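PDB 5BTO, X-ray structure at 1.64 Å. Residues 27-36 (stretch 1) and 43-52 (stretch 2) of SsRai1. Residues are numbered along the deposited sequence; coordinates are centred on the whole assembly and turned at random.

Stretch 1 (27-36) KEIFAFARDI
Stretch 2 (43-52) DQKIVKDENV

A strand, 27-34, lies against a short helix, 44-50, their axes 7.9 Å apart at closest approach and their N-to-C directions 65° apart. The register is given by two nearest CA pairs: Ala-31 CA to Gln-44 CA at 6.6 Å and Phe-32 CA to Val-47 CA at 6.2 Å. The strand is extended, phi/psi near -140/161 at Ala-31 and Ala-33, except at Ile-29, where psi swings to -26°; the helix runs near -62/-44 through Ile-46. Together the two segments bury 368 Å².

Ala-31 has the largest share, 54 Å², and Gln-44 follows with 52 Å². The CA-to-CB bond of Gln-44 points sideways to the strand, yet its m, m rotamer with chi3 at -80° brings the carboxamide to it, where it reads both backbone groups of one residue. Ala-31 N donates to Gln-44 OE1 at 3.0 Å, and Gln-44 NE2 donates to Ala-31 O at 2.8 Å, nearly straight at 171°. A side chain thus answers the strand's amide and carbonyl much as a neighbouring strand would.

Val-47, chi1 t, points toward the strand; its CG1 lies 4.1 Å from Ala-31 CB and 4.3 Å from Ala-33 CB, while its CG2 is 4.0 Å from Phe-32 CA. The rings of Phe-30 and Phe-32, both chi1 p, lead away from the helix. One turn after Val-47, Asn-51 (chi1 m) points toward the strand, its CB 3.6 Å from Ala-33 CB; it is the first residue to leave helical phi/psi.

Toward the strand's N-terminal end a charged pair joins the two segments: Glu-28, t, t, extends to Lys-48 (m, m, t, t), forming a salt bridge of 2.6 Å between OE2 of Glu-28 and NZ of Lys-48. Asp-43, chi1 t, sits at the N-cap, its OD1 accepting from Ile-46 N at 2.9 Å.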

ATOM      1  N   LYS A  27     -27.909  -5.971  -9.564  1.00 18.51           N
ATOM      2  CA  LYS A  27     -29.213  -6.532  -9.891  1.00 19.96           C
ATOM      3  C   LYS A  27     -29.656  -7.493  -8.792  1.00 17.07           C
ATOM      4  O   LYS A  27     -28.901  -8.386  -8.402  1.00 17.25           O
ATOM      5  CB  LYS A  27     -29.139  -7.267 -11.230  1.00 24.18           C
ATOM      6  CG  LYS A  27     -30.330  -8.152 -11.507  1.00 30.60           C
ATOM      7  CD  LYS A  27     -30.169  -8.929 -12.814  1.00 36.39           C
ATOM      8  CE  LYS A  27     -31.350  -9.860 -13.032  1.00 40.85           C
ATOM      9  NZ  LYS A  27     -31.349 -10.494 -14.380  1.00 44.62           N
ATOM     10  N   GLU A  28     -30.868  -7.311  -8.277  1.00 16.86           N
ATOM     11  CA  GLU A  28     -31.379  -8.242  -7.277  1.00 17.57           C
ATOM     12  C   GLU A  28     -31.668  -9.592  -7.920  1.00 16.30           C
ATOM     13  O   GLU A  28     -32.277  -9.659  -9.010  1.00 19.23           O
ATOM     14  CB  GLU A  28     -32.671  -7.725  -6.631  1.00 16.86           C
ATOM     15  CG  GLU A  28     -33.211  -8.669  -5.553  1.00 18.07           C
ATOM     16  CD  GLU A  28     -34.463  -8.142  -4.868  1.00 18.08           C
ATOM     17  OE1 GLU A  28     -34.365  -7.187  -4.055  1.00 17.96           O
ATOM     18  OE2 GLU A  28     -35.541  -8.698  -5.134  1.00 19.83           O
ATOM     19  N   ILE A  29     -31.273 -10.665  -7.246  1.00 15.17           N
ATOM     20  CA  ILE A  29     -31.620 -12.005  -7.735  1.00 16.76           C
ATOM     21  C   ILE A  29     -32.558 -12.773  -6.801  1.00 17.84           C
ATOM     22  O   ILE A  29     -33.295 -13.649  -7.248  1.00 19.32           O
ATOM     23  CB  ILE A  29     -30.375 -12.861  -8.095  1.00 19.73           C
ATOM     24  CG1 ILE A  29     -29.353 -12.850  -6.959  1.00 20.58           C
ATOM     25  CG2 ILE A  29     -29.752 -12.363  -9.382  1.00 21.79           C
ATOM     26  CD1 ILE A  29     -28.349 -14.016  -7.039  1.00 25.24           C
ATOM     27  N   PHE A  30     -32.533 -12.450  -5.510  1.00 17.16           N
ATOM     28  CA  PHE A  30     -33.510 -13.006  -4.568  1.00 16.27           C
ATOM     29  C   PHE A  30     -33.575 -12.166  -3.301  1.00 16.41           C
ATOM     30  O   PHE A  30     -32.759 -11.273  -3.108  1.00 16.46           O
ATOM     31  CB  PHE A  30     -33.244 -14.498  -4.250  1.00 17.22           C
ATOM     32  CG  PHE A  30     -31.892 -14.789  -3.624  1.00 18.46           C
ATOM     33  CD1 PHE A  30     -30.787 -15.066  -4.421  1.00 18.17           C
ATOM     34  CD2 PHE A  30     -31.743 -14.858  -2.242  1.00 19.30           C
ATOM     35  CE1 PHE A  30     -29.545 -15.366  -3.853  1.00 19.12           C
ATOM     36  CE2 PHE A  30     -30.488 -15.159  -1.662  1.00 19.79           C
ATOM     37  CZ  PHE A  30     -29.407 -15.420  -2.475  1.00 18.87           C
ATOM     38  N   ALA A  31     -34.549 -12.448  -2.446  1.00 16.18           N
ATOM     39  CA  ALA A  31     -34.655 -11.748  -1.177  1.00 17.92           C
ATOM     40  C   ALA A  31     -35.049 -12.728  -0.096  1.00 17.91           C
ATOM     41  O   ALA A  31     -35.515 -13.826  -0.386  1.00 19.32           O
ATOM     42  CB  ALA A  31     -35.680 -10.600  -1.279  1.00 17.74           C
ATOM     43  N   PHE A  32     -34.822 -12.348   1.156  1.00 18.25           N
ATOM     44  CA  PHE A  32     -35.394 -13.076   2.280  1.00 17.92           C
ATOM     45  C   PHE A  32     -35.702 -12.096   3.401  1.00 18.19           C
ATOM     46  O   PHE A  32     -35.368 -10.916   3.296  1.00 18.57           O
ATOM     47  CB  PHE A  32     -34.510 -14.261   2.723  1.00 16.45           C
ATOM     48  CG  PHE A  32     -33.150 -13.879   3.278  1.00 18.32           C
ATOM     49  CD1 PHE A  32     -32.084 -13.615   2.430  1.00 17.33           C
ATOM     50  CD2 PHE A  32     -32.932 -13.844   4.650  1.00 19.41           C
ATOM     51  CE1 PHE A  32     -30.825 -13.296   2.944  1.00 17.35           C
ATOM     52  CE2 PHE A  32     -31.675 -13.531   5.174  1.00 20.68           C
ATOM     53  CZ  PHE A  32     -30.623 -13.258   4.321  1.00 17.98           C
ATOM     54  N   ALA A  33     -36.378 -12.556   4.446  1.00 18.16           N
ATOM     55  CA  ALA A  33     -36.749 -11.645   5.519  1.00 18.08           C
ATOM     56  C   ALA A  33     -36.667 -12.302   6.886  1.00 20.29           C
ATOM     57  O   ALA A  33     -36.642 -13.523   7.001  1.00 22.95           O
ATOM     58  CB  ALA A  33     -38.165 -11.077   5.274  1.00 18.89           C
ATOM     59  N   ARG A  34     -36.595 -11.478   7.923  1.00 22.71           N
ATOM     60  CA  ARG A  34     -36.778 -11.953   9.284  1.00 23.42           C
ATOM     61  C   ARG A  34     -38.083 -11.326   9.773  1.00 24.12           C
ATOM     62  O   ARG A  34     -38.283 -10.121   9.620  1.00 23.69           O
ATOM     63  CB  ARG A  34     -35.598 -11.535  10.165  1.00 24.70           C
ATOM     64  CG  ARG A  34     -35.626 -12.114  11.578  1.00 26.55           C
ATOM     65  CD  ARG A  34     -34.333 -11.807  12.331  1.00 29.90           C
ATOM     66  NE  ARG A  34     -34.247 -10.405  12.724  1.00 31.75           N
ATOM     67  CZ  ARG A  34     -33.132  -9.806  13.133  1.00 33.51           C
ATOM     68  NH1 ARG A  34     -31.992 -10.485  13.202  1.00 34.17           N
ATOM     69  NH2 ARG A  34     -33.154  -8.525  13.469  1.00 35.17           N
ATOM     70  N   ASP A  35     -38.985 -12.135  10.319  1.00 27.53           N
ATOM     71  CA  ASP A  35     -40.289 -11.610  10.721  1.00 32.13           C
ATOM     72  C   ASP A  35     -40.291 -11.074  12.147  1.00 35.42           C
ATOM     73  O   ASP A  35     -39.254 -11.050  12.815  1.00 34.54           O
ATOM     74  CB  ASP A  35     -41.427 -12.621  10.491  1.00 34.29           C
ATOM     75  CG  ASP A  35     -41.341 -13.842  11.394  1.00 38.74           C
ATOM     76  OD1 ASP A  35     -40.658 -13.788  12.439  1.00 40.06           O
ATOM     77  OD2 ASP A  35     -41.982 -14.863  11.061  1.00 40.61           O
ATOM     78  N   ILE A  36     -41.462 -10.630  12.592  1.00 38.03           N
ATOM     79  CA  ILE A  36     -41.620 -10.012  13.901  1.00 41.41           C
ATOM     80  C   ILE A  36     -41.260 -10.977  15.026  1.00 44.09           C
ATOM     81  O   ILE A  36     -40.818 -10.555  16.095  1.00 45.35           O
ATOM     82  CB  ILE A  36     -43.061  -9.509  14.101  1.00 42.10           C
ATOM     83  CG1 ILE A  36     -43.187  -8.758  15.428  1.00 42.33           C
ATOM     84  CG2 ILE A  36     -44.047 -10.672  14.047  1.00 42.09           C
ATOM     85  CD1 ILE A  36     -42.321  -7.532  15.512  1.00 42.69           C
ATOM     86  N   ASP A  43     -39.668 -17.794   0.978  1.00 21.26           N
ATOM     87  CA  ASP A  43     -40.515 -17.844  -0.210  1.00 23.14           C
ATOM     88  C   ASP A  43     -40.610 -16.465  -0.831  1.00 22.57           C
ATOM     89  O   ASP A  43     -40.951 -15.497  -0.146  1.00 24.17           O
ATOM     90  CB  ASP A  43     -41.914 -18.341   0.145  1.00 27.64           C
ATOM     91  CG  ASP A  43     -42.831 -18.402  -1.061  1.00 29.36           C
ATOM     92  OD1 ASP A  43     -43.496 -17.392  -1.360  1.00 28.46           O
ATOM     93  OD2 ASP A  43     -42.885 -19.460  -1.722  1.00 32.75           O
ATOM     94  N   GLN A  44     -40.305 -16.367  -2.125  1.00 22.19           N
ATOM     95  CA  GLN A  44     -40.198 -15.059  -2.768  1.00 22.40           C
ATOM     96  C   GLN A  44     -41.521 -14.301  -2.778  1.00 24.61           C
ATOM     97  O   GLN A  44     -41.552 -13.093  -2.533  1.00 25.55           O
ATOM     98  CB  GLN A  44     -39.640 -15.175  -4.188  1.00 20.47           C
ATOM     99  CG  GLN A  44     -38.230 -15.744  -4.247  1.00 19.34           C
ATOM    100  CD  GLN A  44     -37.264 -14.930  -3.399  1.00 19.25           C
ATOM    101  OE1 GLN A  44     -36.791 -13.881  -3.821  1.00 20.90           O
ATOM    102  NE2 GLN A  44     -36.998 -15.400  -2.190  1.00 20.04           N
ATOM    103  N   LYS A  45     -42.611 -15.002  -3.066  1.00 26.67           N
ATOM    104  CA  LYS A  45     -43.903 -14.335  -3.111  1.00 28.64           C
ATOM    105  C   LYS A  45     -44.287 -13.781  -1.745  1.00 30.05           C
ATOM    106  O   LYS A  45     -44.692 -12.623  -1.628  1.00 30.12           O
ATOM    107  CB  LYS A  45     -44.987 -15.277  -3.628  1.00 29.96           C
ATOM    108  CG  LYS A  45     -46.309 -14.571  -3.851  1.00 33.71           C
ATOM    109  CD  LYS A  45     -47.259 -15.442  -4.651  1.00 39.33           C
ATOM    110  CE  LYS A  45     -48.432 -14.632  -5.178  1.00 42.02           C
ATOM    111  NZ  LYS A  45     -49.193 -13.995  -4.078  1.00 44.40           N
ATOM    112  N   ILE A  46     -44.156 -14.611  -0.714  1.00 30.05           N
ATOM    113  CA  ILE A  46     -44.463 -14.200   0.651  1.00 30.28           C
ATOM    114  C   ILE A  46     -43.575 -13.046   1.130  1.00 28.66           C
ATOM    115  O   ILE A  46     -44.061 -12.094   1.743  1.00 29.94           O
ATOM    116  CB  ILE A  46     -44.359 -15.384   1.636  1.00 31.88           C
ATOM    117  CG1 ILE A  46     -45.396 -16.459   1.286  1.00 32.29           C
ATOM    118  CG2 ILE A  46     -44.556 -14.909   3.069  1.00 33.80           C
ATOM    119  CD1 ILE A  46     -45.401 -17.635   2.240  1.00 32.68           C
ATOM    120  N   VAL A  47     -42.275 -13.129   0.857  1.00 25.87           N
ATOM    121  CA  VAL A  47     -41.372 -12.058   1.246  1.00 23.42           C
ATOM    122  C   VAL A  47     -41.797 -10.735   0.619  1.00 22.50           C
ATOM    123  O   VAL A  47     -41.865  -9.709   1.297  1.00 23.89           O
ATOM    124  CB  VAL A  47     -39.907 -12.370   0.867  1.00 23.10           C
ATOM    125  CG1 VAL A  47     -39.045 -11.133   1.020  1.00 25.74           C
ATOM    126  CG2 VAL A  47     -39.373 -13.496   1.739  1.00 25.63           C
ATOM    127  N   LYS A  48     -42.082 -10.765  -0.676  1.00 21.84           N
ATOM    128  CA  LYS A  48     -42.462  -9.562  -1.408  1.00 25.65           C
ATOM    129  C   LYS A  48     -43.843  -9.035  -1.007  1.00 28.59           C
ATOM    130  O   LYS A  48     -44.050  -7.826  -0.950  1.00 29.73           O
ATOM    131  CB  LYS A  48     -42.412  -9.822  -2.916  1.00 27.68           C
ATOM    132  CG  LYS A  48     -41.025 -10.162  -3.440  1.00 31.86           C
ATOM    133  CD  LYS A  48     -40.199  -8.918  -3.665  1.00 33.82           C
ATOM    134  CE  LYS A  48     -38.739  -9.260  -3.952  1.00 37.05           C
ATOM    135  NZ  LYS A  48     -38.013  -8.075  -4.462  1.00 38.16           N
ATOM    136  N   ASP A  49     -44.775  -9.942  -0.719  1.00 28.23           N
ATOM    137  CA  ASP A  49     -46.155  -9.549  -0.409  1.00 27.80           C
ATOM    138  C   ASP A  49     -46.373  -9.118   1.041  1.00 27.72           C
ATOM    139  O   ASP A  49     -47.304  -8.357   1.332  1.00 28.83           O
ATOM    140  CB  ASP A  49     -47.131 -10.686  -0.726  1.00 31.18           C
ATOM    141  CG  ASP A  49     -47.325 -10.902  -2.212  1.00 35.97           C
ATOM    142  OD1 ASP A  49     -46.808 -10.091  -3.010  1.00 37.21           O
ATOM    143  OD2 ASP A  49     -48.015 -11.883  -2.579  1.00 38.59           O
ATOM    144  N   GLU A  50     -45.537  -9.606   1.950  1.00 27.10           N
ATOM    145  CA  GLU A  50     -45.832  -9.475   3.374  1.00 28.66           C
ATOM    146  C   GLU A  50     -44.724  -8.843   4.201  1.00 26.17           C
ATOM    147  O   GLU A  50     -44.954  -8.445   5.344  1.00 30.14           O
ATOM    148  CB  GLU A  50     -46.167 -10.841   3.974  1.00 30.53           C
ATOM    149  CG  GLU A  50     -47.379 -11.523   3.357  1.00 35.11           C
ATOM    150  CD  GLU A  50     -47.724 -12.822   4.062  1.00 41.75           C
ATOM    151  OE1 GLU A  50     -47.023 -13.171   5.039  1.00 45.09           O
ATOM    152  OE2 GLU A  50     -48.691 -13.494   3.640  1.00 44.37           O
ATOM    153  N   ASN A  51     -43.523  -8.764   3.639  1.00 23.59           N
ATOM    154  CA  ASN A  51     -42.373  -8.345   4.434  1.00 22.61           C
ATOM    155  C   ASN A  51     -41.653  -7.100   3.919  1.00 23.19           C
ATOM    156  O   ASN A  51     -40.500  -6.855   4.285  1.00 25.45           O
ATOM    157  CB  ASN A  51     -41.382  -9.509   4.584  1.00 24.15           C
ATOM    158  CG  ASN A  51     -41.976 -10.681   5.346  1.00 24.45           C
ATOM    159  OD1 ASN A  51     -42.575 -11.588   4.758  1.00 26.67           O
ATOM    160  ND2 ASN A  51     -41.836 -10.656   6.664  1.00 23.96           N
ATOM    161  N   VAL A  52     -42.341  -6.319   3.089  1.00 22.09           N
ATOM    162  CA  VAL A  52     -41.792  -5.114   2.472  1.00 24.34           C
ATOM    163  C   VAL A  52     -42.582  -3.890   2.931  1.00 23.40           C
ATOM    164  O   VAL A  52     -43.812  -3.902   2.881  1.00 26.33           O
ATOM    165  CB  VAL A  52     -41.926  -5.193   0.926  1.00 27.75           C
ATOM    166  CG1 VAL A  52     -41.589  -3.864   0.278  1.00 29.57           C
ATOM    167  CG2 VAL A  52     -41.063  -6.316   0.355  1.00 29.45           C
TER